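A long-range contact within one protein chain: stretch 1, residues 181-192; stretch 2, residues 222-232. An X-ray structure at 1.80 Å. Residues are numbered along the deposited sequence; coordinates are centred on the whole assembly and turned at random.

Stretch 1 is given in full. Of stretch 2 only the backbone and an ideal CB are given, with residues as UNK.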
# COMPACT_ATOMS: atom_id res chain seq x y z
N GLU A 181 23.68 11.27 -8.16
CA GLU A 181 24.12 11.58 -6.77
C GLU A 181 22.97 11.33 -5.79
O GLU A 181 22.44 12.29 -5.22
CB GLU A 181 24.42 13.09 -6.60
CG GLU A 181 25.09 13.71 -7.74
CD GLU A 181 26.53 13.48 -7.61
OE1 GLU A 181 26.87 12.38 -7.10
OE2 GLU A 181 27.29 14.41 -7.97
N TYR A 182 22.55 10.08 -5.67
CA TYR A 182 21.49 9.76 -4.69
C TYR A 182 21.97 8.56 -3.91
O TYR A 182 22.68 7.72 -4.44
CB TYR A 182 20.19 9.43 -5.44
CG TYR A 182 19.63 10.63 -6.12
CD1 TYR A 182 18.95 11.58 -5.39
CD2 TYR A 182 19.89 10.87 -7.49
CE1 TYR A 182 18.46 12.73 -6.01
CE2 TYR A 182 19.39 12.01 -8.12
CZ TYR A 182 18.70 12.92 -7.36
OH TYR A 182 18.23 14.06 -7.94
N GLU A 183 21.62 8.50 -2.64
CA GLU A 183 21.94 7.31 -1.82
C GLU A 183 20.84 6.25 -1.90
O GLU A 183 19.65 6.59 -2.00
CB GLU A 183 22.02 7.72 -0.35
CG GLU A 183 22.83 8.96 -0.09
CD GLU A 183 24.33 8.68 0.04
OE1 GLU A 183 25.05 9.62 0.47
OE2 GLU A 183 24.80 7.55 -0.26
N LYS A 184 21.25 4.99 -1.75
CA LYS A 184 20.35 3.85 -1.63
C LYS A 184 20.03 3.61 -0.17
O LYS A 184 20.90 3.83 0.66
CB LYS A 184 21.12 2.63 -2.17
CG LYS A 184 20.36 1.29 -2.07
CD LYS A 184 21.29 0.09 -2.47
CE LYS A 184 22.27 0.48 -3.61
NZ LYS A 184 23.50 -0.44 -3.71
N GLY A 185 18.83 3.13 0.18
CA GLY A 185 18.66 2.69 1.58
C GLY A 185 17.18 2.79 1.93
O GLY A 185 16.36 2.96 1.05
N SER A 186 16.87 2.68 3.23
CA SER A 186 15.49 2.60 3.71
C SER A 186 15.38 3.40 4.99
O SER A 186 16.27 3.29 5.88
CB SER A 186 15.16 1.12 4.09
OG SER A 186 15.15 0.44 2.83
N SER A 187 14.25 4.08 5.19
CA SER A 187 14.01 4.69 6.51
C SER A 187 12.63 4.34 6.94
O SER A 187 11.69 4.79 6.32
CB SER A 187 14.14 6.19 6.49
OG SER A 187 15.51 6.57 6.34
N LYS A 188 12.53 3.59 8.03
CA LYS A 188 11.27 2.95 8.46
C LYS A 188 10.59 3.76 9.53
O LYS A 188 11.23 4.60 10.21
CB LYS A 188 11.54 1.57 9.10
CG LYS A 188 12.34 0.61 8.33
CD LYS A 188 12.57 -0.74 9.12
CE LYS A 188 13.94 -0.71 9.90
NZ LYS A 188 13.92 -1.53 11.18
N GLY A 189 9.29 3.49 9.69
CA GLY A 189 8.53 3.97 10.91
C GLY A 189 7.66 2.82 11.41
O GLY A 189 7.29 1.92 10.63
N LYS A 190 7.41 2.77 12.73
CA LYS A 190 6.56 1.70 13.26
C LYS A 190 5.71 2.36 14.36
O LYS A 190 6.26 3.15 15.15
CB LYS A 190 7.41 0.59 13.89
CG LYS A 190 6.62 -0.55 14.53
CD LYS A 190 7.49 -1.52 15.38
CE LYS A 190 8.55 -2.12 14.48
NZ LYS A 190 9.31 -3.16 15.23
N ALA A 191 4.43 2.03 14.42
CA ALA A 191 3.58 2.45 15.52
C ALA A 191 2.59 1.34 15.92
O ALA A 191 2.24 0.51 15.07
CB ALA A 191 2.83 3.73 15.16
N GLU A 192 2.09 1.36 17.16
CA GLU A 192 1.10 0.31 17.61
C GLU A 192 -0.28 0.60 17.03
O GLU A 192 -0.75 1.78 17.02
CB GLU A 192 0.92 0.30 19.15
CG GLU A 192 2.24 -0.00 19.89
CD GLU A 192 2.82 -1.34 19.46
OE1 GLU A 192 2.11 -2.34 19.67
OE2 GLU A 192 3.96 -1.37 18.93
N UNK A 222 -0.92 12.13 14.06
CA UNK A 222 0.45 12.04 13.56
C UNK A 222 1.24 11.04 14.39
O UNK A 222 1.21 11.12 15.66
CB UNK A 222 1.13 13.41 13.58
N UNK A 223 1.99 10.15 13.74
CA UNK A 223 2.77 9.14 14.43
C UNK A 223 4.27 9.47 14.36
O UNK A 223 4.98 9.22 15.32
CB UNK A 223 2.49 7.76 13.83
N UNK A 224 4.72 9.97 13.23
CA UNK A 224 6.15 10.06 12.99
C UNK A 224 6.45 10.95 11.80
O UNK A 224 5.59 11.22 10.93
CB UNK A 224 6.74 8.67 12.77
N UNK A 225 7.72 11.39 11.73
CA UNK A 225 8.17 12.14 10.63
C UNK A 225 9.43 11.39 10.18
O UNK A 225 10.31 10.96 11.01
CB UNK A 225 8.41 13.61 10.98
N UNK A 226 9.55 11.21 8.88
CA UNK A 226 10.71 10.48 8.38
C UNK A 226 11.40 11.29 7.29
O UNK A 226 10.73 11.83 6.41
CB UNK A 226 10.30 9.10 7.85
N UNK A 227 12.74 11.37 7.28
CA UNK A 227 13.43 11.91 6.17
C UNK A 227 13.73 10.73 5.28
O UNK A 227 14.41 9.82 5.69
CB UNK A 227 14.69 12.68 6.58
N UNK A 228 13.26 10.76 4.03
CA UNK A 228 13.55 9.61 3.20
C UNK A 228 15.02 9.51 2.84
O UNK A 228 15.76 10.54 2.89
CB UNK A 228 12.71 9.66 1.92
N UNK A 229 15.47 8.32 2.40
CA UNK A 229 16.91 8.10 2.09
C UNK A 229 17.42 8.88 0.87
O UNK A 229 18.63 9.11 0.80
CB UNK A 229 17.16 6.61 1.85
N UNK A 230 16.52 9.35 0.02
CA UNK A 230 16.90 10.20 -1.15
C UNK A 230 15.74 11.12 -1.38
O UNK A 230 14.62 10.89 -0.87
CB UNK A 230 17.21 9.38 -2.41
N UNK A 231 15.95 12.20 -2.14
CA UNK A 231 14.81 13.10 -2.44
C UNK A 231 13.59 12.36 -3.08
O UNK A 231 13.70 11.67 -4.12
CB UNK A 231 15.28 14.21 -3.38
N UNK A 232 12.42 12.53 -2.49
CA UNK A 232 11.17 12.01 -3.08
C UNK A 232 10.50 13.15 -3.86
O UNK A 232 9.51 13.70 -3.41
CB UNK A 232 10.23 11.46 -2.00

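The two stretches run nearly antiparallel, their end-to-end directions 173° apart. No clear direct hydrogen bond joins them; four waters bridge the gap.

Position 222 has nothing of stretch 1 within reach, so the contact sets no preference. It is Met-222.

Position 223 points toward stretch 1, and its ideal CB lies 4.3 Å from Ala-191 CB. The small alanine leaves space for a medium or long side chain, apolar or polar. The residue is Gln-223. Its OE1 comes to 3.2 Å from Ala-191 CB and accepts from water 4, which also donates to Glu-192 O.

Position 224 also points toward stretch 1, opposite Gly-189, but its ideal CB is 5.4 Å from Gly-189 CA. Many side chains would suit. Ser-224 is short and makes no contact within 4.5 Å.

Position 225 is out of reach and free as far as stretch 1 is concerned. It is Lys-225.

Position 226 points toward stretch 1, with its ideal CB 4.8 Å from Ser-187 O. The gap suits a medium side chain such as valine, threonine or isoleucine. Val-226 fills it: CG1 packs 3.6 Å from Ser-187 CB, and CG2 lies 4.0 Å from Lys-188 O.

Position 227 points sideways, with no stretch 1 atom near its ideal CB, so its side chain is little restricted. Thr-227 contributes through its backbone. Its O is 3.5 Å from Ser-187 OG, and water 3 links the two atoms.

Position 228 points away. Its phi of -70° permits proline without requiring it. It is Pro-228, with no contact across the gap.

Position 229 points toward the backbone of stretch 1, with its ideal CB 3.8 Å from Gly-185 C. A compact side chain suits, and phi of -67° allows proline. Pro-229 has the largest covered area of either stretch, 92 Å². Its CG lies 3.3 Å from Gly-185 O. Water 2 accepts from Glu-183 N and donates to Pro-229 O.

Position 230 points toward stretch 1, its ideal CB 3.7 Å from Glu-183 O and 4.1 Å from Tyr-182 CD1. This favours a small residue. Ala-230 fits, making an apolar contact with Tyr-182.

Position 231 points sideways, near the tyrosine ring. A polar side chain could share water with the hydroxyl. Asp-231 places OD2 at the ring edge, 4.0 Å from Tyr-182 CE1. Water 1 accepts from Tyr-182 OH and donates to Asp-231 OD2.

Position 232 points away. Phe-232 makes no contact.

Stretch 2 (222-232) MQSKVTPPADF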
# COMPACT_ATOMS: atom_id res chain seq x y z
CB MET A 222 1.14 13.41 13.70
CG MET A 222 2.56 13.33 13.17
SD MET A 222 3.42 14.91 13.40
CE MET A 222 5.17 14.45 13.09
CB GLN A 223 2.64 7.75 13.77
CG GLN A 223 1.21 7.26 13.84
CD GLN A 223 0.63 7.09 15.24
OE1 GLN A 223 1.03 6.19 15.99
NE2 GLN A 223 -0.41 7.90 15.57
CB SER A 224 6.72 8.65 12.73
OG SER A 224 6.19 8.18 11.50
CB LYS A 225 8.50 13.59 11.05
CG LYS A 225 9.10 14.39 9.90
CD LYS A 225 9.43 15.87 10.23
CE LYS A 225 8.89 16.76 9.07
NZ LYS A 225 9.63 18.04 8.78
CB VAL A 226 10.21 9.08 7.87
CG1 VAL A 226 11.34 8.40 7.17
CG2 VAL A 226 9.83 8.19 9.10
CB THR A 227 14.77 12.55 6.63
OG1 THR A 227 14.43 13.66 7.49
CG2 THR A 227 15.57 13.05 5.45
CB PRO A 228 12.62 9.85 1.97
CG PRO A 228 12.54 11.32 1.79
CD PRO A 228 12.53 11.83 3.30
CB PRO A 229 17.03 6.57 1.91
CG PRO A 229 15.63 6.09 1.83
CD PRO A 229 14.64 7.12 2.18
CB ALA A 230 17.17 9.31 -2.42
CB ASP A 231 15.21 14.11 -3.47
CG ASP A 231 16.21 15.15 -2.95
OD1 ASP A 231 16.27 15.35 -1.71
OD2 ASP A 231 16.91 15.74 -3.83
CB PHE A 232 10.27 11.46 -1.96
CG PHE A 232 10.63 10.03 -1.51
CD1 PHE A 232 11.89 9.46 -1.79
CD2 PHE A 232 9.67 9.25 -0.85
CE1 PHE A 232 12.25 8.13 -1.37
CE2 PHE A 232 10.03 7.89 -0.44
CZ PHE A 232 11.30 7.32 -0.76
O HOH W 1 16.32 15.59 -6.56
O HOH W 2 20.35 10.47 -1.35
O HOH W 3 16.72 9.11 7.03
O HOH W 4 -0.28 4.42 17.80
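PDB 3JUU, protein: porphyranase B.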